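Local structure of prolyl 4-hydroxylase (Phytophthora capsici LT1534, 6IUQ) at residues L32-G36 / L261-P265; Y157-G161 / Q267-S271; R166-L172 / V205-D211; F189-Q193 / V274-E278. The protein probably hydroxylates proline residues at the 4 position, as an iron(II)- and 2-oxoglutarate-dependent oxygenase built on a double-stranded beta-helix core. All coordinates share one frame; numbering follows the deposited sequence.

Interaction 1: residues L32-G36 / L261-P265; sequences LDDKG and LRRSP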
loop_
_atom_site.group_PDB
_atom_site.type_symbol
_atom_site.label_atom_id
_atom_site.label_comp_id
_atom_site.label_asym_id
_atom_site.label_seq_id
_atom_site.Cartn_x
_atom_site.Cartn_y
_atom_site.Cartn_z
ATOM N N LEU A 32 -6.475 4.021 -10.722
ATOM C CA LEU A 32 -6.093 2.935 -9.837
ATOM C C LEU A 32 -6.037 1.637 -10.626
ATOM O O LEU A 32 -5.057 0.886 -10.571
ATOM C CB LEU A 32 -7.079 2.824 -8.671
ATOM C CG LEU A 32 -6.995 1.538 -7.851
ATOM C CD1 LEU A 32 -5.629 1.440 -7.168
ATOM C CD2 LEU A 32 -8.133 1.470 -6.821
ATOM N N ASP A 33 -7.084 1.391 -11.394
ATOM C CA ASP A 33 -7.161 0.184 -12.185
ATOM C C ASP A 33 -6.112 0.118 -13.303
ATOM O O ASP A 33 -5.575 -0.947 -13.595
ATOM C CB ASP A 33 -8.542 0.056 -12.793
ATOM C CG ASP A 33 -8.751 -1.279 -13.442
ATOM O OD1 ASP A 33 -8.552 -2.305 -12.749
ATOM O OD2 ASP A 33 -9.097 -1.302 -14.641
ATOM N N ASP A 34 -5.821 1.251 -13.931
ATOM C CA ASP A 34 -4.877 1.273 -15.046
ATOM C C ASP A 34 -3.421 1.314 -14.555
ATOM O O ASP A 34 -2.622 0.417 -14.860
ATOM C CB ASP A 34 -5.174 2.468 -15.961
ATOM C CG ASP A 34 -4.072 2.721 -16.983
ATOM O OD1 ASP A 34 -3.539 1.739 -17.532
ATOM O OD2 ASP A 34 -3.735 3.904 -17.233
ATOM N N LYS A 35 -3.088 2.337 -13.778
ATOM C CA LYS A 35 -1.716 2.554 -13.344
ATOM C C LYS A 35 -1.314 1.686 -12.143
ATOM O O LYS A 35 -0.141 1.418 -11.940
ATOM C CB LYS A 35 -1.501 4.044 -13.017
ATOM C CG LYS A 35 -1.782 4.938 -14.204
ATOM C CD LYS A 35 -0.650 5.908 -14.471
ATOM C CE LYS A 35 -0.437 6.104 -15.980
ATOM N NZ LYS A 35 0.993 5.914 -16.408
ATOM N N GLY A 36 -2.288 1.244 -11.357
ATOM C CA GLY A 36 -1.998 0.388 -10.220
ATOM C C GLY A 36 -2.041 1.145 -8.907
ATOM O O GLY A 36 -2.102 0.553 -7.840
ATOM N N LEU A 261 1.574 -8.179 -17.920
ATOM C CA LEU A 261 2.475 -8.529 -16.825
ATOM C C LEU A 261 2.438 -7.464 -15.740
ATOM O O LEU A 261 2.328 -7.782 -14.556
ATOM C CB LEU A 261 3.906 -8.718 -17.351
ATOM C CG LEU A 261 5.011 -9.136 -16.384
ATOM C CD1 LEU A 261 4.547 -10.262 -15.466
ATOM C CD2 LEU A 261 6.236 -9.581 -17.171
ATOM N N ARG A 262 2.501 -6.200 -16.162
ATOM C CA ARG A 262 2.511 -5.076 -15.249
ATOM C C ARG A 262 1.303 -5.087 -14.309
ATOM O O ARG A 262 1.417 -4.686 -13.142
ATOM C CB ARG A 262 2.567 -3.761 -16.038
ATOM C CG ARG A 262 2.588 -2.523 -15.172
ATOM C CD ARG A 262 2.684 -1.205 -15.968
ATOM N NE ARG A 262 1.522 -0.961 -16.831
ATOM C CZ ARG A 262 0.332 -0.570 -16.395
ATOM N NH1 ARG A 262 0.127 -0.425 -15.093
ATOM N NH2 ARG A 262 -0.669 -0.357 -17.247
ATOM N N ARG A 263 0.162 -5.572 -14.809
ATOM C CA ARG A 263 -1.100 -5.522 -14.069
ATOM C C ARG A 263 -1.515 -6.870 -13.518
ATOM O O ARG A 263 -2.664 -7.064 -13.135
ATOM C CB ARG A 263 -2.225 -4.992 -14.962
ATOM C CG ARG A 263 -1.953 -3.613 -15.528
ATOM C CD ARG A 263 -3.112 -3.108 -16.352
ATOM N NE ARG A 263 -4.306 -2.966 -15.532
ATOM C CZ ARG A 263 -5.345 -3.790 -15.594
ATOM N NH1 ARG A 263 -5.334 -4.790 -16.460
ATOM N NH2 ARG A 263 -6.395 -3.604 -14.804
ATOM N N SER A 264 -0.579 -7.805 -13.484
ATOM C CA SER A 264 -0.887 -9.157 -13.050
ATOM C C SER A 264 -0.122 -9.506 -11.795
ATOM O O SER A 264 1.063 -9.199 -11.706
ATOM C CB SER A 264 -0.547 -10.159 -14.156
ATOM O OG SER A 264 -0.543 -11.468 -13.636
ATOM N N PRO A 265 -0.792 -10.151 -10.821
ATOM C CA PRO A 265 -0.148 -10.601 -9.583
ATOM C C PRO A 265 0.947 -11.640 -9.802
ATOM O O PRO A 265 1.725 -11.896 -8.882
ATOM C CB PRO A 265 -1.304 -11.205 -8.783
ATOM C CG PRO A 265 -2.538 -10.515 -9.332
ATOM C CD PRO A 265 -2.249 -10.340 -10.782
HETATM O O HOH W 1 1.545 -0.609 -12.529
#
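The Arg262 guanidinium meets Asp34 O at its edge, and the carbonyl oxygen lies in the plane of the group. CG of the next residue, Arg263, lies over one face, 3.6 Å above that plane and toward its rim. The Arg263 guanidinium has Asp33 O at its edge, also in plane. Each arginine thus holds one carbonyl with two nitrogens. Arg262 comes end-on: NH1 reaches Asp34 O at 2.9 Å and NH2 reaches the same oxygen at 3.2 Å. Arg263 comes side-on, with NE at 3.1 Å and NH2 at 3.0 Å from Asp33 O. A bend at chi3 in both chains (64° and 62°) turns each guanidinium edge to its carbonyl. The carboxylates add less. Asp33 OD1 forms a salt bridge with Arg263 NH2 whose hydrogen bond is weak and bent, and it also bonds Tyr130 OH. Asp34 OD1 makes a longer salt bridge to Arg262 NH2, at 3.6 Å; that nitrogen also pairs with Glu259. A water joins Lys35 O to Arg262 NH1. Both guanidinium groups sit at the carbonyl end of helix 26-35, where they probably offset its dipole. The contact joins this last turn to the end of helix 254-262. Gly36, with positive phi, then leads into strand 37-40.

Interaction 2: residues Y157-G161 / Q267-S271; sequences YDNPG and QRLLS. With FE2 (Fe (II) ion), chain C.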
loop_
_atom_site.group_PDB
_atom_site.type_symbol
_atom_site.label_atom_id
_atom_site.label_comp_id
_atom_site.label_asym_id
_atom_site.label_seq_id
_atom_site.Cartn_x
_atom_site.Cartn_y
_atom_site.Cartn_z
ATOM N N TYR A 157 4.858 -6.807 -1.580
ATOM C CA TYR A 157 3.458 -6.614 -1.970
ATOM C C TYR A 157 2.593 -6.755 -0.711
ATOM O O TYR A 157 2.876 -7.603 0.129
ATOM C CB TYR A 157 3.053 -7.637 -3.041
ATOM C CG TYR A 157 3.777 -7.485 -4.372
ATOM C CD1 TYR A 157 5.075 -7.960 -4.549
ATOM C CD2 TYR A 157 3.150 -6.876 -5.452
ATOM C CE1 TYR A 157 5.727 -7.823 -5.779
ATOM C CE2 TYR A 157 3.791 -6.739 -6.673
ATOM C CZ TYR A 157 5.079 -7.199 -6.828
ATOM O OH TYR A 157 5.706 -7.057 -8.042
ATOM N N ASP A 158 1.566 -5.917 -0.567
ATOM C CA ASP A 158 0.657 -5.988 0.586
ATOM C C ASP A 158 -0.093 -7.315 0.658
ATOM O O ASP A 158 -0.423 -7.788 1.744
ATOM C CB ASP A 158 -0.324 -4.818 0.564
ATOM C CG ASP A 158 0.259 -3.644 1.207
ATOM O OD1 ASP A 158 1.415 -3.775 1.636
ATOM O OD2 ASP A 158 -0.394 -2.613 1.350
ATOM N N ASN A 159 -0.341 -7.911 -0.507
ATOM C CA ASN A 159 -0.791 -9.287 -0.624
ATOM C C ASN A 159 0.290 -10.064 -1.364
ATOM O O ASN A 159 0.358 -10.009 -2.587
ATOM C CB ASN A 159 -2.138 -9.353 -1.364
ATOM C CG ASN A 159 -2.760 -10.744 -1.375
ATOM O OD1 ASN A 159 -2.075 -11.765 -1.228
ATOM N ND2 ASN A 159 -4.077 -10.790 -1.593
ATOM N N PRO A 160 1.142 -10.784 -0.617
ATOM C CA PRO A 160 2.240 -11.588 -1.196
ATOM C C PRO A 160 1.799 -12.937 -1.763
ATOM O O PRO A 160 2.566 -13.616 -2.429
ATOM C CB PRO A 160 3.195 -11.797 -0.013
ATOM C CG PRO A 160 2.356 -11.585 1.228
ATOM C CD PRO A 160 1.181 -10.725 0.860
ATOM N N GLY A 161 0.563 -13.287 -1.517
ATOM C CA GLY A 161 -0.051 -14.481 -2.001
ATOM C C GLY A 161 -0.665 -15.251 -0.886
ATOM O O GLY A 161 -1.040 -14.727 0.109
ATOM N N GLN A 267 3.499 -11.258 -11.283
ATOM C CA GLN A 267 4.769 -10.545 -11.176
ATOM C C GLN A 267 5.475 -10.783 -9.841
ATOM O O GLN A 267 6.695 -10.643 -9.757
ATOM C CB GLN A 267 4.560 -9.038 -11.379
ATOM C CG GLN A 267 3.854 -8.309 -10.232
ATOM C CD GLN A 267 3.617 -6.837 -10.568
ATOM O OE1 GLN A 267 4.197 -5.938 -9.933
ATOM N NE2 GLN A 267 2.778 -6.581 -11.585
ATOM N N ARG A 268 4.708 -11.131 -8.808
ATOM C CA ARG A 268 5.251 -11.400 -7.473
ATOM C C ARG A 268 6.263 -12.562 -7.471
ATOM O O ARG A 268 7.127 -12.658 -6.583
ATOM C CB ARG A 268 4.103 -11.689 -6.487
ATOM C CG ARG A 268 3.093 -10.547 -6.401
ATOM C CD ARG A 268 1.888 -10.872 -5.536
ATOM N NE ARG A 268 1.072 -11.918 -6.124
ATOM C CZ ARG A 268 -0.026 -12.419 -5.560
ATOM N NH1 ARG A 268 -0.453 -11.976 -4.381
ATOM N NH2 ARG A 268 -0.692 -13.375 -6.172
ATOM N N LEU A 269 6.153 -13.431 -8.472
ATOM C CA LEU A 269 7.077 -14.539 -8.640
ATOM C C LEU A 269 8.355 -14.095 -9.314
ATOM O O LEU A 269 9.267 -14.893 -9.469
ATOM C CB LEU A 269 6.440 -15.654 -9.472
ATOM C CG LEU A 269 5.044 -16.105 -9.023
ATOM C CD1 LEU A 269 4.410 -16.991 -10.072
ATOM C CD2 LEU A 269 5.115 -16.817 -7.678
ATOM N N LEU A 270 8.418 -12.832 -9.733
ATOM C CA LEU A 270 9.534 -12.380 -10.549
ATOM C C LEU A 270 10.185 -11.147 -9.987
ATOM O O LEU A 270 11.277 -10.776 -10.421
ATOM C CB LEU A 270 9.077 -12.082 -11.971
ATOM C CG LEU A 270 8.269 -13.156 -12.691
ATOM C CD1 LEU A 270 7.681 -12.555 -13.955
ATOM C CD2 LEU A 270 9.134 -14.344 -13.016
ATOM N N SER A 271 9.522 -10.519 -9.018
ATOM C CA SER A 271 9.926 -9.185 -8.562
ATOM C C SER A 271 11.286 -9.167 -7.874
ATOM O O SER A 271 12.038 -8.204 -8.020
ATOM C CB SER A 271 8.872 -8.590 -7.618
ATOM O OG SER A 271 8.790 -9.342 -6.415
HETATM FE FE FE2 C . 2.994 -2.220 2.602
#
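Tyr157 OH donates to Gln267 OE1 at 2.7 Å and meets a lone pair of that oxygen, in the plane of the amide. The ring and the amide plane are nearly perpendicular, 86° apart. The other atom of that amide is held as well: NE2 bonds Arg262 O. Gln267 CG lies between the backbone N and the carbonyl carbon (chi1 72°), and the chain runs extended from there to the tyrosine hydroxyl. Arg268 covers one face of the Tyr157 ring. Its CG stands over the middle of the ring, 3.6 Å from the centroid, in a CH-pi contact. CB of Ser271 lies at the ring edge, while its hydroxyl bonds Tyr279. Beyond the ring, Arg268 bends at chi3 and sends NH1 to Asn159 O at 2.8 Å. That oxygen lies in the guanidinium plane, but NH1 sits well above the carbonyl plane. NH2 of Arg268 bonds Asn237, and NE bonds Pro265 O. The loop held in this way carries a metal ligand. Asp158 OD1 binds the iron(II) ion at 2.4 Å, and His156 and His215 complete the protein ligands. This is the two-histidine, one-carboxylate facial triad of the 2OG-Fe(II) oxygenases. Tyr157 stands between His156 and Asp158 in its His-X-Asp motif.

Interaction 3: residues R166-L172 / V205-D211; sequences RKVTCLL and VVLFQSD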
loop_
_atom_site.group_PDB
_atom_site.type_symbol
_atom_site.label_atom_id
_atom_site.label_comp_id
_atom_site.label_asym_id
_atom_site.label_seq_id
_atom_site.Cartn_x
_atom_site.Cartn_y
_atom_site.Cartn_z
ATOM N N ARG A 166 -6.173 -9.399 0.869
ATOM C CA ARG A 166 -6.158 -7.982 0.515
ATOM C C ARG A 166 -6.159 -7.725 -0.975
ATOM O O ARG A 166 -5.415 -8.344 -1.732
ATOM C CB ARG A 166 -4.949 -7.314 1.130
ATOM C CG ARG A 166 -4.985 -7.285 2.627
ATOM C CD ARG A 166 -3.568 -7.055 3.109
ATOM N NE ARG A 166 -3.464 -6.873 4.548
ATOM C CZ ARG A 166 -2.308 -6.740 5.188
ATOM N NH1 ARG A 166 -1.150 -6.772 4.510
ATOM N NH2 ARG A 166 -2.311 -6.561 6.505
ATOM N N LYS A 167 -7.016 -6.797 -1.384
ATOM C CA LYS A 167 -7.135 -6.390 -2.777
ATOM C C LYS A 167 -6.735 -4.911 -2.965
ATOM O O LYS A 167 -5.921 -4.604 -3.818
ATOM C CB LYS A 167 -8.569 -6.622 -3.274
ATOM C CG LYS A 167 -8.793 -6.248 -4.742
ATOM C CD LYS A 167 -7.792 -7.004 -5.597
ATOM C CE LYS A 167 -7.691 -6.457 -7.000
ATOM N NZ LYS A 167 -6.275 -6.089 -7.248
ATOM N N VAL A 168 -7.313 -4.004 -2.188
ATOM C CA VAL A 168 -6.973 -2.579 -2.262
ATOM C C VAL A 168 -6.315 -2.062 -0.992
ATOM O O VAL A 168 -6.815 -2.283 0.107
ATOM C CB VAL A 168 -8.225 -1.705 -2.526
ATOM C CG1 VAL A 168 -7.842 -0.220 -2.582
ATOM C CG2 VAL A 168 -8.909 -2.146 -3.810
ATOM N N THR A 169 -5.185 -1.377 -1.141
ATOM C CA THR A 169 -4.543 -0.715 -0.020
ATOM C C THR A 169 -4.889 0.765 -0.020
ATOM O O THR A 169 -4.794 1.428 -1.049
ATOM C CB THR A 169 -3.017 -0.872 -0.067
ATOM O OG1 THR A 169 -2.677 -2.269 0.017
ATOM C CG2 THR A 169 -2.377 -0.078 1.076
ATOM N N CYS A 170 -5.301 1.273 1.139
ATOM C CA CYS A 170 -5.667 2.669 1.268
ATOM C C CYS A 170 -4.891 3.313 2.399
ATOM O O CYS A 170 -5.067 2.964 3.571
ATOM C CB CYS A 170 -7.169 2.825 1.502
ATOM S SG CYS A 170 -7.602 4.558 1.844
ATOM N N LEU A 171 -4.021 4.246 2.035
ATOM C CA LEU A 171 -3.150 4.907 2.998
ATOM C C LEU A 171 -3.571 6.356 3.209
ATOM O O LEU A 171 -3.693 7.112 2.252
ATOM C CB LEU A 171 -1.694 4.830 2.525
ATOM C CG LEU A 171 -1.068 3.422 2.445
ATOM C CD1 LEU A 171 0.234 3.447 1.698
ATOM C CD2 LEU A 171 -0.796 2.899 3.832
ATOM N N LEU A 172 -3.807 6.734 4.459
ATOM C CA LEU A 172 -4.034 8.126 4.811
ATOM C C LEU A 172 -2.860 8.676 5.603
ATOM O O LEU A 172 -2.563 8.205 6.712
ATOM C CB LEU A 172 -5.317 8.299 5.620
ATOM C CG LEU A 172 -5.541 9.719 6.183
ATOM C CD1 LEU A 172 -5.508 10.808 5.129
ATOM C CD2 LEU A 172 -6.843 9.798 6.968
ATOM N N VAL A 205 -4.152 10.841 0.464
ATOM C CA VAL A 205 -4.577 9.453 0.367
ATOM C C VAL A 205 -3.885 8.764 -0.818
ATOM O O VAL A 205 -3.878 9.297 -1.934
ATOM C CB VAL A 205 -6.132 9.338 0.210
ATOM C CG1 VAL A 205 -6.532 7.960 -0.250
ATOM C CG2 VAL A 205 -6.823 9.669 1.509
ATOM N N VAL A 206 -3.285 7.598 -0.575
ATOM C CA VAL A 206 -2.781 6.762 -1.666
ATOM C C VAL A 206 -3.593 5.471 -1.708
ATOM O O VAL A 206 -3.809 4.838 -0.678
ATOM C CB VAL A 206 -1.290 6.421 -1.512
ATOM C CG1 VAL A 206 -0.783 5.682 -2.765
ATOM C CG2 VAL A 206 -0.464 7.670 -1.277
ATOM N N LEU A 207 -4.090 5.121 -2.888
ATOM C CA LEU A 207 -4.736 3.840 -3.109
ATOM C C LEU A 207 -3.840 3.103 -4.048
ATOM O O LEU A 207 -3.352 3.707 -5.016
ATOM C CB LEU A 207 -6.120 3.966 -3.739
ATOM C CG LEU A 207 -7.142 4.901 -3.098
ATOM C CD1 LEU A 207 -8.419 4.870 -3.887
ATOM C CD2 LEU A 207 -7.395 4.526 -1.648
ATOM N N PHE A 208 -3.603 1.821 -3.769
ATOM C CA PHE A 208 -2.932 0.986 -4.740
ATOM C C PHE A 208 -3.356 -0.493 -4.659
ATOM O O PHE A 208 -4.064 -0.903 -3.749
ATOM C CB PHE A 208 -1.405 1.173 -4.625
ATOM C CG PHE A 208 -0.789 0.808 -3.290
ATOM C CD1 PHE A 208 -0.511 -0.520 -2.968
ATOM C CD2 PHE A 208 -0.341 1.795 -2.427
ATOM C CE1 PHE A 208 0.122 -0.854 -1.757
ATOM C CE2 PHE A 208 0.291 1.464 -1.221
ATOM C CZ PHE A 208 0.534 0.125 -0.894
ATOM N N GLN A 209 -2.956 -1.269 -5.657
ATOM C CA GLN A 209 -3.320 -2.683 -5.736
ATOM C C GLN A 209 -2.522 -3.506 -4.728
ATOM O O GLN A 209 -1.306 -3.558 -4.806
ATOM C CB GLN A 209 -3.071 -3.209 -7.149
ATOM C CG GLN A 209 -3.682 -2.325 -8.255
ATOM C CD GLN A 209 -5.177 -2.584 -8.444
ATOM O OE1 GLN A 209 -5.733 -3.536 -7.880
ATOM N NE2 GLN A 209 -5.840 -1.722 -9.214
ATOM N N SER A 210 -3.190 -4.148 -3.781
ATOM C CA SER A 210 -2.464 -4.939 -2.801
ATOM C C SER A 210 -1.732 -6.126 -3.458
ATOM O O SER A 210 -0.612 -6.455 -3.047
ATOM C CB SER A 210 -3.404 -5.420 -1.698
ATOM O OG SER A 210 -4.151 -4.313 -1.166
ATOM N N ASP A 211 -2.328 -6.746 -4.488
ATOM C CA ASP A 211 -1.722 -7.944 -5.076
ATOM C C ASP A 211 -0.845 -7.713 -6.311
ATOM O O ASP A 211 -0.206 -8.659 -6.774
ATOM C CB ASP A 211 -2.785 -8.982 -5.425
ATOM C CG ASP A 211 -3.933 -8.402 -6.202
ATOM O OD1 ASP A 211 -4.044 -7.155 -6.283
ATOM O OD2 ASP A 211 -4.736 -9.198 -6.723
#
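Thr169 packs over one face of the Phe208 ring, with CB 3.8 Å from the centroid in a CH-pi contact. CD1 of Leu171 touches Phe208 CE2 at 3.5 Å, at the edge of the ring. With CG between its backbone N and carbonyl carbon (chi1 61°), Phe208 leans across toward the partner strand. On the other face of the sheet, Cys170 SG packs on Leu207 CD2, and Leu172 CD1 meets Val205 CG2. Where strand 204-209 ends, Lys167 NZ donates to two oxygens, Asp211 OD1 and Gln209 OE1, each at 2.7 Å. The first is a salt bridge on the syn lone pair, and Tyr130 adds a cation-pi contact to the lysine. Ser210 OG donates to Thr169 OG1 at 2.8 Å. The threonine hydroxyl also bonds Asp158 OD2, so it is a second-shell group behind an iron ligand. Phe208 lies beside His215, another ligand. The backbone sets this register: Thr169 with Phe208 and Leu171 with Val206 are antiparallel hydrogen-bonded pairs, and Leu171 N to Val206 O is nearly straight at 176°. Lys167 and Val168 together face Leu231 in a classic beta bulge. Strands 166-173 and 204-209 are neighbours in the larger sheet of the double-stranded beta-helix, the jelly-roll core of this oxygenase superfamily.

Interaction 4: residues F189-Q193 / V274-E278; sequences FPFLQ and VYEEE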
loop_
_atom_site.group_PDB
_atom_site.type_symbol
_atom_site.label_atom_id
_atom_site.label_comp_id
_atom_site.label_asym_id
_atom_site.label_seq_id
_atom_site.Cartn_x
_atom_site.Cartn_y
_atom_site.Cartn_z
ATOM N N PHE A 189 6.665 0.832 -7.187
ATOM C CA PHE A 189 7.343 0.304 -8.367
ATOM C C PHE A 189 6.348 -0.314 -9.341
ATOM O O PHE A 189 6.244 -1.538 -9.415
ATOM C CB PHE A 189 8.385 -0.761 -7.985
ATOM C CG PHE A 189 9.499 -0.252 -7.122
ATOM C CD1 PHE A 189 10.567 0.439 -7.676
ATOM C CD2 PHE A 189 9.492 -0.482 -5.749
ATOM C CE1 PHE A 189 11.628 0.907 -6.872
ATOM C CE2 PHE A 189 10.546 -0.019 -4.936
ATOM C CZ PHE A 189 11.612 0.684 -5.506
ATOM N N PRO A 190 5.598 0.522 -10.070
ATOM C CA PRO A 190 4.755 -0.042 -11.136
ATOM C C PRO A 190 5.656 -0.895 -12.034
ATOM O O PRO A 190 6.698 -0.394 -12.470
ATOM C CB PRO A 190 4.208 1.197 -11.871
ATOM C CG PRO A 190 4.438 2.337 -10.939
ATOM C CD PRO A 190 5.603 1.995 -10.064
ATOM N N PHE A 191 5.288 -2.154 -12.266
ATOM C CA PHE A 191 6.256 -3.165 -12.691
ATOM C C PHE A 191 6.926 -2.775 -14.014
ATOM O O PHE A 191 6.250 -2.540 -15.023
ATOM C CB PHE A 191 5.568 -4.543 -12.800
ATOM C CG PHE A 191 6.512 -5.733 -12.671
ATOM C CD1 PHE A 191 7.191 -5.977 -11.491
ATOM C CD2 PHE A 191 6.688 -6.613 -13.721
ATOM C CE1 PHE A 191 8.034 -7.065 -11.364
ATOM C CE2 PHE A 191 7.546 -7.711 -13.602
ATOM C CZ PHE A 191 8.212 -7.932 -12.426
ATOM N N LEU A 192 8.260 -2.692 -13.974
ATOM C CA LEU A 192 9.121 -2.319 -15.111
ATOM C C LEU A 192 9.024 -0.841 -15.525
ATOM O O LEU A 192 9.615 -0.463 -16.516
ATOM C CB LEU A 192 8.828 -3.198 -16.340
ATOM C CG LEU A 192 8.761 -4.719 -16.155
ATOM C CD1 LEU A 192 8.563 -5.360 -17.508
ATOM C CD2 LEU A 192 10.019 -5.278 -15.453
ATOM N N GLN A 193 8.300 -0.010 -14.778
ATOM C CA GLN A 193 8.221 1.421 -15.091
ATOM C C GLN A 193 9.188 2.188 -14.229
ATOM O O GLN A 193 9.894 1.609 -13.422
ATOM C CB GLN A 193 6.814 1.986 -14.852
ATOM C CG GLN A 193 5.678 1.222 -15.506
ATOM C CD GLN A 193 5.948 0.917 -16.955
ATOM O OE1 GLN A 193 5.778 -0.218 -17.385
ATOM N NE2 GLN A 193 6.379 1.918 -17.718
ATOM N N VAL A 274 13.723 -9.276 -10.757
ATOM C CA VAL A 274 13.749 -8.044 -11.535
ATOM C C VAL A 274 14.263 -6.870 -10.690
ATOM O O VAL A 274 15.032 -6.041 -11.164
ATOM C CB VAL A 274 12.363 -7.725 -12.116
ATOM C CG1 VAL A 274 12.389 -6.390 -12.835
ATOM C CG2 VAL A 274 11.903 -8.841 -13.045
ATOM N N TYR A 275 13.886 -6.814 -9.420
ATOM C CA TYR A 275 14.288 -5.685 -8.584
ATOM C C TYR A 275 15.303 -6.072 -7.502
ATOM O O TYR A 275 15.295 -5.506 -6.416
ATOM C CB TYR A 275 13.050 -5.057 -7.933
ATOM C CG TYR A 275 12.145 -4.367 -8.928
ATOM C CD1 TYR A 275 11.300 -5.094 -9.754
ATOM C CD2 TYR A 275 12.153 -2.994 -9.052
ATOM C CE1 TYR A 275 10.487 -4.464 -10.684
ATOM C CE2 TYR A 275 11.342 -2.351 -9.960
ATOM C CZ TYR A 275 10.510 -3.092 -10.775
ATOM O OH TYR A 275 9.707 -2.453 -11.677
ATOM N N GLU A 276 16.173 -7.029 -7.803
ATOM C CA GLU A 276 17.199 -7.470 -6.866
ATOM C C GLU A 276 17.939 -6.334 -6.167
ATOM O O GLU A 276 18.117 -6.362 -4.955
ATOM C CB GLU A 276 18.218 -8.353 -7.588
ATOM C CG GLU A 276 19.044 -9.214 -6.646
ATOM C CD GLU A 276 20.208 -9.903 -7.347
ATOM O OE1 GLU A 276 20.060 -10.345 -8.514
ATOM O OE2 GLU A 276 21.287 -9.981 -6.721
ATOM N N GLU A 277 18.361 -5.329 -6.922
ATOM C CA GLU A 277 19.138 -4.238 -6.350
ATOM C C GLU A 277 18.325 -3.513 -5.281
ATOM O O GLU A 277 18.827 -3.242 -4.180
ATOM C CB GLU A 277 19.588 -3.252 -7.433
ATOM C CG GLU A 277 20.462 -3.857 -8.533
ATOM C CD GLU A 277 19.685 -4.795 -9.464
ATOM O OE1 GLU A 277 18.431 -4.727 -9.507
ATOM O OE2 GLU A 277 20.332 -5.624 -10.139
ATOM N N GLU A 278 17.065 -3.213 -5.603
ATOM C CA GLU A 278 16.173 -2.542 -4.658
ATOM C C GLU A 278 15.872 -3.388 -3.411
ATOM O O GLU A 278 15.942 -2.889 -2.284
ATOM C CB GLU A 278 14.861 -2.149 -5.339
ATOM C CG GLU A 278 14.970 -0.954 -6.265
ATOM C CD GLU A 278 15.514 -1.283 -7.650
ATOM O OE1 GLU A 278 15.527 -2.463 -8.054
ATOM O OE2 GLU A 278 15.933 -0.340 -8.352
HETATM O O HOH W 2 9.120 0.433 -11.129
#
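One direct hydrogen bond crosses this contact. Leu192 N donates to Tyr275 OH at 2.7 Å, arriving in the plane of the tyrosine ring. A water extends it. The water accepts from Tyr275 OH at 3.0 Å and donates to Pro190 O and Gln193 O. The hydroxyl therefore accepts from one backbone group and, through the water, reaches two carbonyls. These groups belong to a type II beta turn from Pro190 to Gln193, closed by Gln193 N to Pro190 O.

The aromatic contacts flank the tyrosine. Its ring edge approaches the face of Phe189 in an offset edge-to-face pair, with centroids 5.4 Å apart and planes at 60°. Phe191 meets it obliquely, with Phe191 CE1 3.6 Å from Tyr275 CE1. The Phe191 chi1 of -156° swings that ring toward Tyr275 and Val274.

Aliphatic groups fill the margins. Val274 CG2 lies against Phe191 CZ, and Val274 CG1 meets Leu192 CD2 at 3.7 Å. CG of Glu278 touches Phe189 CZ at 3.8 Å, while the carboxylate pairs with Arg326. Helix 313-328 covers Leu192 and Val274 through Leu322.

The three rings form a largely apolar cluster with a single buried hydroxyl. That hydroxyl is satisfied by the turn and the water, so the end of Tyr275 is held at the turn, which ties the start of helix 276-287 to the loop 189-193.

Overall arrangement
Interaction 3 lies near the centre of the chain, in the main sheet beside the iron. Interactions 1 and 2 lie 12 and 14 Å from it, centre to centre, and both touch it. Interaction 4 is about 18 Å away and does not. Along the chain the order is 32-36, 157-161, 166-172, 189-193, 205-211, then 261-265, 267-271 and 274-278. The last three segments follow one another closely. Phe191 touches interactions 1 and 2, and Gln267 bonds Arg262. The C-terminal region thus meets helix 26-35, the metal loop and the loop after strand 186-189 at three adjoining places.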